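Local coordinates for protein IMPACT family member YigZ (Escherichia coli, PDB 1VI7) that is of unknown function but may bind guanyl ribonucleotides and hydrolyse ribonucleoside triphosphates, at residues V57-G62 and E97-V102; L87-G92 and G123-L128; E141-C146 and L175-L180. All coordinates share one frame; numbering follows the deposited sequence.

Interaction 1: residues V57-G62 and E97-V102; sequences VAWVAG and EITAVV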
loop_
_atom_site.group_PDB
_atom_site.type_symbol
_atom_site.label_atom_id
_atom_site.label_comp_id
_atom_site.label_asym_id
_atom_site.label_seq_id
_atom_site.Cartn_x
_atom_site.Cartn_y
_atom_site.Cartn_z
ATOM N N VAL A 57 -8.520 11.666 -7.404
ATOM C CA VAL A 57 -7.729 10.655 -6.738
ATOM C C VAL A 57 -8.527 9.405 -6.385
ATOM O O VAL A 57 -9.711 9.542 -6.096
ATOM C CB VAL A 57 -7.251 11.225 -5.357
ATOM C CG1 VAL A 57 -6.265 10.309 -4.661
ATOM C CG2 VAL A 57 -6.709 12.637 -5.495
ATOM N N ALA A 58 -7.854 8.357 -5.945
ATOM C CA ALA A 58 -8.484 7.104 -5.518
ATOM C C ALA A 58 -7.377 6.145 -5.067
ATOM O O ALA A 58 -6.282 6.265 -5.663
ATOM C CB ALA A 58 -9.201 6.471 -6.704
ATOM N N TRP A 59 -7.631 5.262 -4.122
ATOM C CA TRP A 59 -6.578 4.352 -3.673
ATOM C C TRP A 59 -7.153 3.167 -2.909
ATOM O O TRP A 59 -8.348 3.174 -2.617
ATOM C CB TRP A 59 -5.548 5.090 -2.841
ATOM C CG TRP A 59 -5.988 5.612 -1.510
ATOM C CD1 TRP A 59 -6.164 4.882 -0.365
ATOM C CD2 TRP A 59 -6.266 6.969 -1.143
ATOM N NE1 TRP A 59 -6.566 5.691 0.666
ATOM C CE2 TRP A 59 -6.641 6.979 0.209
ATOM C CE3 TRP A 59 -6.250 8.175 -1.851
ATOM C CZ2 TRP A 59 -6.987 8.140 0.897
ATOM C CZ3 TRP A 59 -6.608 9.331 -1.174
ATOM C CH2 TRP A 59 -6.950 9.310 0.189
ATOM N N VAL A 60 -6.357 2.188 -2.637
ATOM C CA VAL A 60 -6.651 0.967 -1.832
ATOM C C VAL A 60 -5.352 0.785 -1.080
ATOM O O VAL A 60 -4.328 0.997 -1.784
ATOM C CB VAL A 60 -6.836 -0.159 -2.878
ATOM C CG1 VAL A 60 -5.728 -1.197 -2.815
ATOM C CG2 VAL A 60 -8.158 -0.856 -2.874
ATOM N N ALA A 61 -5.307 0.475 0.184
ATOM C CA ALA A 61 -3.891 0.353 0.735
ATOM C C ALA A 61 -3.615 -1.125 0.985
ATOM O O ALA A 61 -2.899 -1.565 1.837
ATOM C CB ALA A 61 -3.582 1.274 1.805
ATOM N N GLY A 62 -4.224 -1.831 0.042
ATOM C CA GLY A 62 -4.245 -3.191 -0.146
ATOM C C GLY A 62 -3.993 -4.045 1.075
ATOM O O GLY A 62 -3.024 -4.062 1.748
ATOM N N GLU A 97 -2.360 -1.880 -2.202
ATOM C CA GLU A 97 -1.341 -0.863 -2.031
ATOM C C GLU A 97 -1.062 -0.025 -3.253
ATOM O O GLU A 97 0.102 0.251 -3.589
ATOM C CB GLU A 97 -0.015 -1.547 -1.625
ATOM C CG GLU A 97 -0.061 -2.433 -0.409
ATOM C CD GLU A 97 1.281 -2.985 0.013
ATOM O OE1 GLU A 97 1.275 -3.916 0.843
ATOM O OE2 GLU A 97 2.324 -2.515 -0.510
ATOM N N ILE A 98 -2.095 0.567 -3.841
ATOM C CA ILE A 98 -1.886 1.411 -5.027
ATOM C C ILE A 98 -2.800 2.624 -4.966
ATOM O O ILE A 98 -3.927 2.503 -4.504
ATOM C CB ILE A 98 -2.154 0.594 -6.302
ATOM C CG1 ILE A 98 -2.130 1.435 -7.560
ATOM C CG2 ILE A 98 -3.458 -0.149 -6.158
ATOM C CD1 ILE A 98 -2.132 0.652 -8.859
ATOM N N THR A 99 -2.394 3.698 -5.607
ATOM C CA THR A 99 -3.134 4.945 -5.612
ATOM C C THR A 99 -3.160 5.491 -7.025
ATOM O O THR A 99 -2.223 5.193 -7.770
ATOM C CB THR A 99 -2.413 5.920 -4.649
ATOM O OG1 THR A 99 -2.713 5.539 -3.295
ATOM C CG2 THR A 99 -2.811 7.355 -4.868
ATOM N N ALA A 100 -4.187 6.257 -7.390
ATOM C CA ALA A 100 -4.204 6.761 -8.774
ATOM C C ALA A 100 -4.605 8.226 -8.813
ATOM O O ALA A 100 -5.267 8.700 -7.892
ATOM C CB ALA A 100 -5.165 5.922 -9.617
ATOM N N VAL A 101 -4.069 8.972 -9.782
ATOM C CA VAL A 101 -4.410 10.342 -9.956
ATOM C C VAL A 101 -4.708 10.729 -11.404
ATOM O O VAL A 101 -3.867 10.659 -12.296
ATOM C CB VAL A 101 -3.369 11.340 -9.439
ATOM C CG1 VAL A 101 -3.761 12.762 -9.887
ATOM C CG2 VAL A 101 -3.262 11.311 -7.923
ATOM N N VAL A 102 -5.941 11.220 -11.628
ATOM C CA VAL A 102 -6.183 11.722 -13.011
ATOM C C VAL A 102 -5.969 13.226 -12.950
ATOM O O VAL A 102 -5.981 13.756 -11.815
ATOM C CB VAL A 102 -7.488 11.226 -13.563
ATOM C CG1 VAL A 102 -7.594 11.457 -15.067
ATOM C CG2 VAL A 102 -7.627 9.712 -13.304
#

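Interaction 2: residues L87-G92 and G123-L128; sequences LAQLMG and GVNQAL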
loop_
_atom_site.group_PDB
_atom_site.type_symbol
_atom_site.label_atom_id
_atom_site.label_comp_id
_atom_site.label_asym_id
_atom_site.label_seq_id
_atom_site.Cartn_x
_atom_site.Cartn_y
_atom_site.Cartn_z
ATOM N N LEU A 87 -11.972 4.296 -8.408
ATOM C CA LEU A 87 -11.755 3.328 -7.304
ATOM C C LEU A 87 -12.162 1.931 -7.720
ATOM O O LEU A 87 -11.433 0.929 -7.500
ATOM C CB LEU A 87 -12.489 3.832 -6.093
ATOM C CG LEU A 87 -12.547 3.151 -4.756
ATOM C CD1 LEU A 87 -13.585 2.038 -4.747
ATOM C CD2 LEU A 87 -11.169 2.644 -4.330
ATOM N N ALA A 88 -13.283 1.771 -8.424
ATOM C CA ALA A 88 -13.779 0.451 -8.801
ATOM C C ALA A 88 -12.852 -0.327 -9.712
ATOM O O ALA A 88 -12.892 -1.561 -9.720
ATOM C CB ALA A 88 -15.177 0.560 -9.327
ATOM N N GLN A 89 -12.086 0.372 -10.540
ATOM C CA GLN A 89 -11.012 -0.212 -11.325
ATOM C C GLN A 89 -9.956 -0.782 -10.366
ATOM O O GLN A 89 -9.676 -1.988 -10.312
ATOM C CB GLN A 89 -10.423 0.818 -12.276
ATOM C CG GLN A 89 -11.339 1.402 -13.329
ATOM C CD GLN A 89 -11.926 0.391 -14.274
ATOM O OE1 GLN A 89 -11.241 -0.397 -14.921
ATOM N NE2 GLN A 89 -13.250 0.294 -14.331
ATOM N N LEU A 90 -9.508 0.032 -9.397
ATOM C CA LEU A 90 -8.496 -0.508 -8.472
ATOM C C LEU A 90 -9.070 -1.688 -7.747
ATOM O O LEU A 90 -8.539 -2.808 -7.681
ATOM C CB LEU A 90 -7.954 0.596 -7.590
ATOM C CG LEU A 90 -7.604 1.915 -8.311
ATOM C CD1 LEU A 90 -7.460 3.057 -7.326
ATOM C CD2 LEU A 90 -6.322 1.804 -9.116
ATOM N N MET A 91 -10.365 -1.585 -7.393
ATOM C CA MET A 91 -10.948 -2.799 -6.752
ATOM C C MET A 91 -11.011 -3.917 -7.751
ATOM O O MET A 91 -10.783 -5.052 -7.404
ATOM C CB MET A 91 -12.292 -2.437 -6.133
ATOM C CG MET A 91 -12.100 -1.434 -4.982
ATOM S SD MET A 91 -13.512 -1.353 -3.892
ATOM C CE MET A 91 -13.539 -2.974 -3.172
ATOM N N GLY A 92 -11.322 -3.613 -9.014
ATOM C CA GLY A 92 -11.403 -4.601 -10.072
ATOM C C GLY A 92 -10.063 -5.305 -10.299
ATOM O O GLY A 92 -10.020 -6.516 -10.448
ATOM N N GLY A 123 -9.552 6.063 -17.611
ATOM C CA GLY A 123 -8.173 6.494 -17.469
ATOM C C GLY A 123 -7.438 5.519 -16.555
ATOM O O GLY A 123 -6.420 4.953 -16.975
ATOM N N VAL A 124 -8.051 5.196 -15.410
ATOM C CA VAL A 124 -7.406 4.238 -14.504
ATOM C C VAL A 124 -7.375 2.858 -15.153
ATOM O O VAL A 124 -6.331 2.171 -15.113
ATOM C CB VAL A 124 -8.020 4.225 -13.119
ATOM C CG1 VAL A 124 -7.346 3.282 -12.146
ATOM C CG2 VAL A 124 -7.947 5.641 -12.559
ATOM N N ASN A 125 -8.368 2.592 -15.998
ATOM C CA ASN A 125 -8.398 1.341 -16.720
ATOM C C ASN A 125 -7.227 1.159 -17.677
ATOM O O ASN A 125 -6.679 0.057 -17.772
ATOM C CB ASN A 125 -9.727 1.259 -17.512
ATOM C CG ASN A 125 -9.879 -0.136 -18.108
ATOM O OD1 ASN A 125 -9.302 -0.387 -19.165
ATOM N ND2 ASN A 125 -10.544 -0.999 -17.366
ATOM N N GLN A 126 -6.844 2.187 -18.413
ATOM C CA GLN A 126 -5.798 2.072 -19.410
ATOM C C GLN A 126 -4.430 1.856 -18.772
ATOM O O GLN A 126 -3.596 1.097 -19.242
ATOM C CB GLN A 126 -5.748 3.328 -20.283
ATOM C CG GLN A 126 -6.948 3.519 -21.188
ATOM C CD GLN A 126 -7.251 2.239 -21.955
ATOM O OE1 GLN A 126 -8.405 1.807 -21.956
ATOM N NE2 GLN A 126 -6.190 1.596 -22.432
ATOM N N ALA A 127 -4.207 2.646 -17.722
ATOM C CA ALA A 127 -2.969 2.676 -16.965
ATOM C C ALA A 127 -2.697 1.281 -16.390
ATOM O O ALA A 127 -1.607 0.739 -16.420
ATOM C CB ALA A 127 -3.117 3.654 -15.805
ATOM N N LEU A 128 -3.808 0.732 -15.886
ATOM C CA LEU A 128 -3.858 -0.581 -15.300
ATOM C C LEU A 128 -3.431 -1.646 -16.262
ATOM O O LEU A 128 -2.729 -2.571 -15.838
ATOM C CB LEU A 128 -5.190 -0.860 -14.634
ATOM C CG LEU A 128 -5.411 -0.062 -13.337
ATOM C CD1 LEU A 128 -6.832 -0.203 -12.869
ATOM C CD2 LEU A 128 -4.411 -0.480 -12.256
#

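Interaction 3: residues E141-C146 and L175-L180; sequences EYTLQC and LLRVAL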
loop_
_atom_site.group_PDB
_atom_site.type_symbol
_atom_site.label_atom_id
_atom_site.label_comp_id
_atom_site.label_asym_id
_atom_site.label_seq_id
_atom_site.Cartn_x
_atom_site.Cartn_y
_atom_site.Cartn_z
ATOM N N GLU A 141 3.465 -11.375 12.952
ATOM C CA GLU A 141 3.940 -10.725 14.171
ATOM C C GLU A 141 3.764 -11.617 15.388
ATOM O O GLU A 141 2.703 -12.197 15.601
ATOM C CB GLU A 141 3.218 -9.422 14.435
ATOM C CG GLU A 141 3.342 -8.347 13.385
ATOM C CD GLU A 141 2.878 -6.988 13.908
ATOM O OE1 GLU A 141 1.908 -6.959 14.707
ATOM O OE2 GLU A 141 3.525 -5.972 13.572
ATOM N N TYR A 142 4.801 -11.684 16.213
ATOM C CA TYR A 142 4.764 -12.470 17.448
ATOM C C TYR A 142 5.253 -11.666 18.660
ATOM O O TYR A 142 5.823 -10.605 18.504
ATOM C CB TYR A 142 5.747 -13.647 17.337
ATOM C CG TYR A 142 5.551 -14.580 16.198
ATOM C CD1 TYR A 142 6.087 -14.324 14.931
ATOM C CD2 TYR A 142 4.833 -15.755 16.385
ATOM C CE1 TYR A 142 5.908 -15.213 13.888
ATOM C CE2 TYR A 142 4.617 -16.638 15.340
ATOM C CZ TYR A 142 5.165 -16.353 14.109
ATOM O OH TYR A 142 4.962 -17.224 13.066
ATOM N N THR A 143 5.114 -12.225 19.871
ATOM C CA THR A 143 5.690 -11.516 21.021
ATOM C C THR A 143 6.744 -12.431 21.685
ATOM O O THR A 143 6.783 -13.629 21.409
ATOM C CB THR A 143 4.789 -10.945 22.061
ATOM O OG1 THR A 143 4.106 -11.993 22.751
ATOM C CG2 THR A 143 3.774 -9.945 21.573
ATOM N N LEU A 144 7.639 -11.795 22.421
ATOM C CA LEU A 144 8.783 -12.514 22.993
ATOM C C LEU A 144 9.344 -11.784 24.193
ATOM O O LEU A 144 9.744 -10.633 24.114
ATOM C CB LEU A 144 9.847 -12.658 21.885
ATOM C CG LEU A 144 11.173 -13.279 22.296
ATOM C CD1 LEU A 144 10.962 -14.747 22.683
ATOM C CD2 LEU A 144 12.246 -13.124 21.228
ATOM N N GLN A 145 9.351 -12.448 25.333
ATOM C CA GLN A 145 9.898 -11.798 26.574
ATOM C C GLN A 145 11.269 -12.441 26.856
ATOM O O GLN A 145 11.425 -13.658 26.759
ATOM C CB GLN A 145 8.918 -11.812 27.677
ATOM C CG GLN A 145 9.198 -11.548 29.092
ATOM C CD GLN A 145 7.968 -11.744 29.996
ATOM O OE1 GLN A 145 7.478 -12.877 30.096
ATOM N NE2 GLN A 145 7.508 -10.676 30.657
ATOM N N CYS A 146 12.274 -11.560 26.860
ATOM C CA CYS A 146 13.650 -11.871 27.111
ATOM C C CYS A 146 14.350 -10.970 28.128
ATOM O O CYS A 146 13.928 -9.883 28.499
ATOM C CB CYS A 146 14.421 -11.768 25.778
ATOM S SG CYS A 146 14.722 -10.099 25.237
ATOM N N LEU A 175 10.022 -6.702 26.780
ATOM C CA LEU A 175 8.890 -7.243 26.076
ATOM C C LEU A 175 8.913 -6.707 24.627
ATOM O O LEU A 175 8.824 -5.534 24.385
ATOM C CB LEU A 175 7.526 -7.079 26.655
ATOM C CG LEU A 175 6.485 -7.914 25.835
ATOM C CD1 LEU A 175 6.384 -9.297 26.439
ATOM C CD2 LEU A 175 5.185 -7.168 25.685
ATOM N N LEU A 176 9.198 -7.666 23.773
ATOM C CA LEU A 176 9.404 -7.465 22.343
ATOM C C LEU A 176 8.181 -7.949 21.553
ATOM O O LEU A 176 7.489 -8.947 21.855
ATOM C CB LEU A 176 10.651 -8.252 21.973
ATOM C CG LEU A 176 11.945 -7.731 21.441
ATOM C CD1 LEU A 176 12.521 -6.467 22.018
ATOM C CD2 LEU A 176 13.038 -8.833 21.522
ATOM N N ARG A 177 7.851 -7.208 20.521
ATOM C CA ARG A 177 6.800 -7.515 19.549
ATOM C C ARG A 177 7.576 -7.721 18.232
ATOM O O ARG A 177 8.353 -6.790 17.914
ATOM C CB ARG A 177 5.904 -6.294 19.407
ATOM C CG ARG A 177 4.851 -6.381 18.321
ATOM C CD ARG A 177 4.035 -7.625 18.468
ATOM N NE ARG A 177 2.679 -7.611 18.078
ATOM C CZ ARG A 177 1.734 -6.704 18.038
ATOM N NH1 ARG A 177 1.972 -5.448 18.400
ATOM N NH2 ARG A 177 0.507 -7.062 17.629
ATOM N N VAL A 178 7.871 -8.949 17.819
ATOM C CA VAL A 178 8.671 -9.162 16.617
ATOM C C VAL A 178 7.820 -9.577 15.418
ATOM O O VAL A 178 6.709 -10.044 15.603
ATOM C CB VAL A 178 9.734 -10.259 16.811
ATOM C CG1 VAL A 178 10.895 -9.712 17.619
ATOM C CG2 VAL A 178 9.083 -11.471 17.474
ATOM N N ALA A 179 8.384 -9.371 14.243
ATOM C CA ALA A 179 7.783 -9.696 12.972
ATOM C C ALA A 179 8.801 -10.388 12.054
ATOM O O ALA A 179 9.833 -9.815 11.727
ATOM C CB ALA A 179 7.256 -8.446 12.273
ATOM N N LEU A 180 8.408 -11.543 11.535
ATOM C CA LEU A 180 9.263 -12.242 10.583
ATOM C C LEU A 180 8.456 -13.137 9.649
ATOM O O LEU A 180 7.384 -13.632 10.007
ATOM C CB LEU A 180 10.263 -13.104 11.375
ATOM C CG LEU A 180 9.595 -14.210 12.225
ATOM C CD1 LEU A 180 10.518 -15.397 12.355
ATOM C CD2 LEU A 180 9.227 -13.666 13.587
#

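Interaction 1: residues V57-G62 and E97-V102
Residues 57-60 and 98-101 are neighbouring antiparallel strands inside the five-stranded sheet of the UPF0029 region, and Trp59 meets Thr99 at a non-hydrogen-bonded pair. The segment axes run at 171° and approach to 4.6 Å. Two hydrogen-bonded pairs hold the backbones together. At Val60 and Ile98 both bonds form, with Val60 N 3.1 Å from Ile98 O. At Ala58 and Ala100 the two bonds are unequal. Ala100 N reaches Ala58 O at 2.7 Å, whereas the return bond from Ala58 N to Ala100 O is weak, with an angle of 126° at the hydrogen.

The side chains of Trp59 and Thr99 lie side by side and point the same way. CG of Trp59 sits between the backbone N and the carbonyl carbon (chi1 67°), and OG1 of Thr99 is 3.7 Å from this ring atom. The hydroxyl approaches the indole obliquely and is hydrogen-bonded to OG1 of Thr32. Within its own strand, Val57 brings CG1 to the edge of the indole, in the ring plane. Helix 34-48 covers this face, touching Trp59 with Val35 and Ala38.

The other face carries Ala58, Val60, Ile98 and Ala100. Val60 CG1 meets Ile98 CG2 at 4.2 Å, and Ala58 packs on Met86 and Leu90 of helix 84-93. At the end of the pair, Glu97 CG lies 3.7 Å from Ala61 O. OE2 of its carboxylate is hydrogen-bonded to NE2 of His31.

The chemistry is therefore divided. Backbone bonds set the register. Apolar side chains pack on the Val60 and Ile98 face, and the Trp59 face mixes indole with hydroxyl. The buried polar groups of Thr99 and Glu97 find their bonding partners beyond the two strands.

Interaction 2: residues L87-G92 and G123-L128
Asn125 gives an amide hydrogen bond to Gln89 across the two helices, with ND2 2.6 Å from OE1 and an angle of 161° at the hydrogen. The acceptor lies close to the plane of the Asn125 amide. At the Gln89 end, the donor stands off the carbonyl plane. The two amides are not coplanar, and their planes stand 58° apart. CG of Asn125 is anti to its backbone N, and from there ND2 meets OE1. The Gln89 chain bends at chi2 instead of extending, and its OE1 also lies beside CB of Asn125, at 3.4 Å.

Beside this polar bridge the contact is apolar. CB of Gln89 rests against two side chains of the other helix, 3.9 Å from Val124 CG1 and 3.8 Å from Leu128 CD1. Leu90 adds its CD2 branch, which meets Val124 CG1 at 3.5 Å. The Leu90 and Val124 side chains cross at about a right angle. The same CD2 has a looser contact with Leu128 CD1 at 4.3 Å.

The helix segments run in roughly the same direction, 32° apart, with their axes 9.0 Å from each other. Both helices pack on one side of the five-stranded sheet. Val124 reaches Thr27 and Leu128 reaches Leu29 on strand 23-31, while Leu90 touches Ala58 on strand 57-60. The hydroxyl of Ser93 is hydrogen-bonded to the backbone oxygens of Gln89 and Leu90 near the end of helix 84-93.

The contact thus grades from buried Leu90 and Val124 near the sheet to a partly exposed amide pair farther out. One hydrogen bond joins the polar ends, so the pairing of these two helix segments rests mainly on apolar contact.

Interaction 3: residues E141-C146 and L175-L180
Leu144 and Leu176 form a hydrogen-bonded pair on the buried face of two antiparallel strands, with backbone bonds in both directions. Leu144 N is 2.9 Å from Leu176 O, and a second such pair joins Tyr142 and Val178. On this face Tyr142 CB packs on Val178 CG2 at 4.0 Å. Leu180 crosses the tyrosine at about a right angle and sets CD2 3.5 Å from ring atom CD1. Cys146 SG extends the packing to Leu176 CD2.

The opposite face is looser and more polar. Glu141 OE1 sits over one face of the Arg177 guanidinium, 3.2 Å from NH2. The planes are 53° apart and no N-H points at the oxygen, so this salt bridge rests on charge alone. Arg177 also lays CD 3.9 Å from Thr143 CG2. An alanine in place of Arg177 would probably leave Glu141 without this positive mate and uncover the methyl of Thr143. Farther along, Leu175 CD1 touches CB of the exposed Gln145.

The strands are the central two of a four-stranded sheet with ferredoxin-like βαββαβ topology. Strand 164-170 flanks 174-180, and strand 203-204 flanks 140-146. Helices 151-160 and 185-196 cover the Leu144 face, with Ile154 and Leu192 touching Leu144 and Phe188 touching Leu180.

In the fold
From the N terminus, strands 14-20 and 23-31 and helix 34-48 come before the first contact. Interaction 1 then closes the chain between 57-62 and 97-102. Interaction 2 starts within that span at 87-92 and closes later at 123-128, so the two cross. They also touch, because Leu87 and Leu90 of helix 84-93 pack on the backbone of strand 57-60. Together they tie two strands of the UPF0029 sheet to helices 84-93 and 113-128 on one of its faces. Interaction 3 follows in series and closes 141-146 onto 175-180 in the DUF1949 region. Its centre lies about 32 Å from that of interaction 1 and 38 Å from that of interaction 2, touching neither.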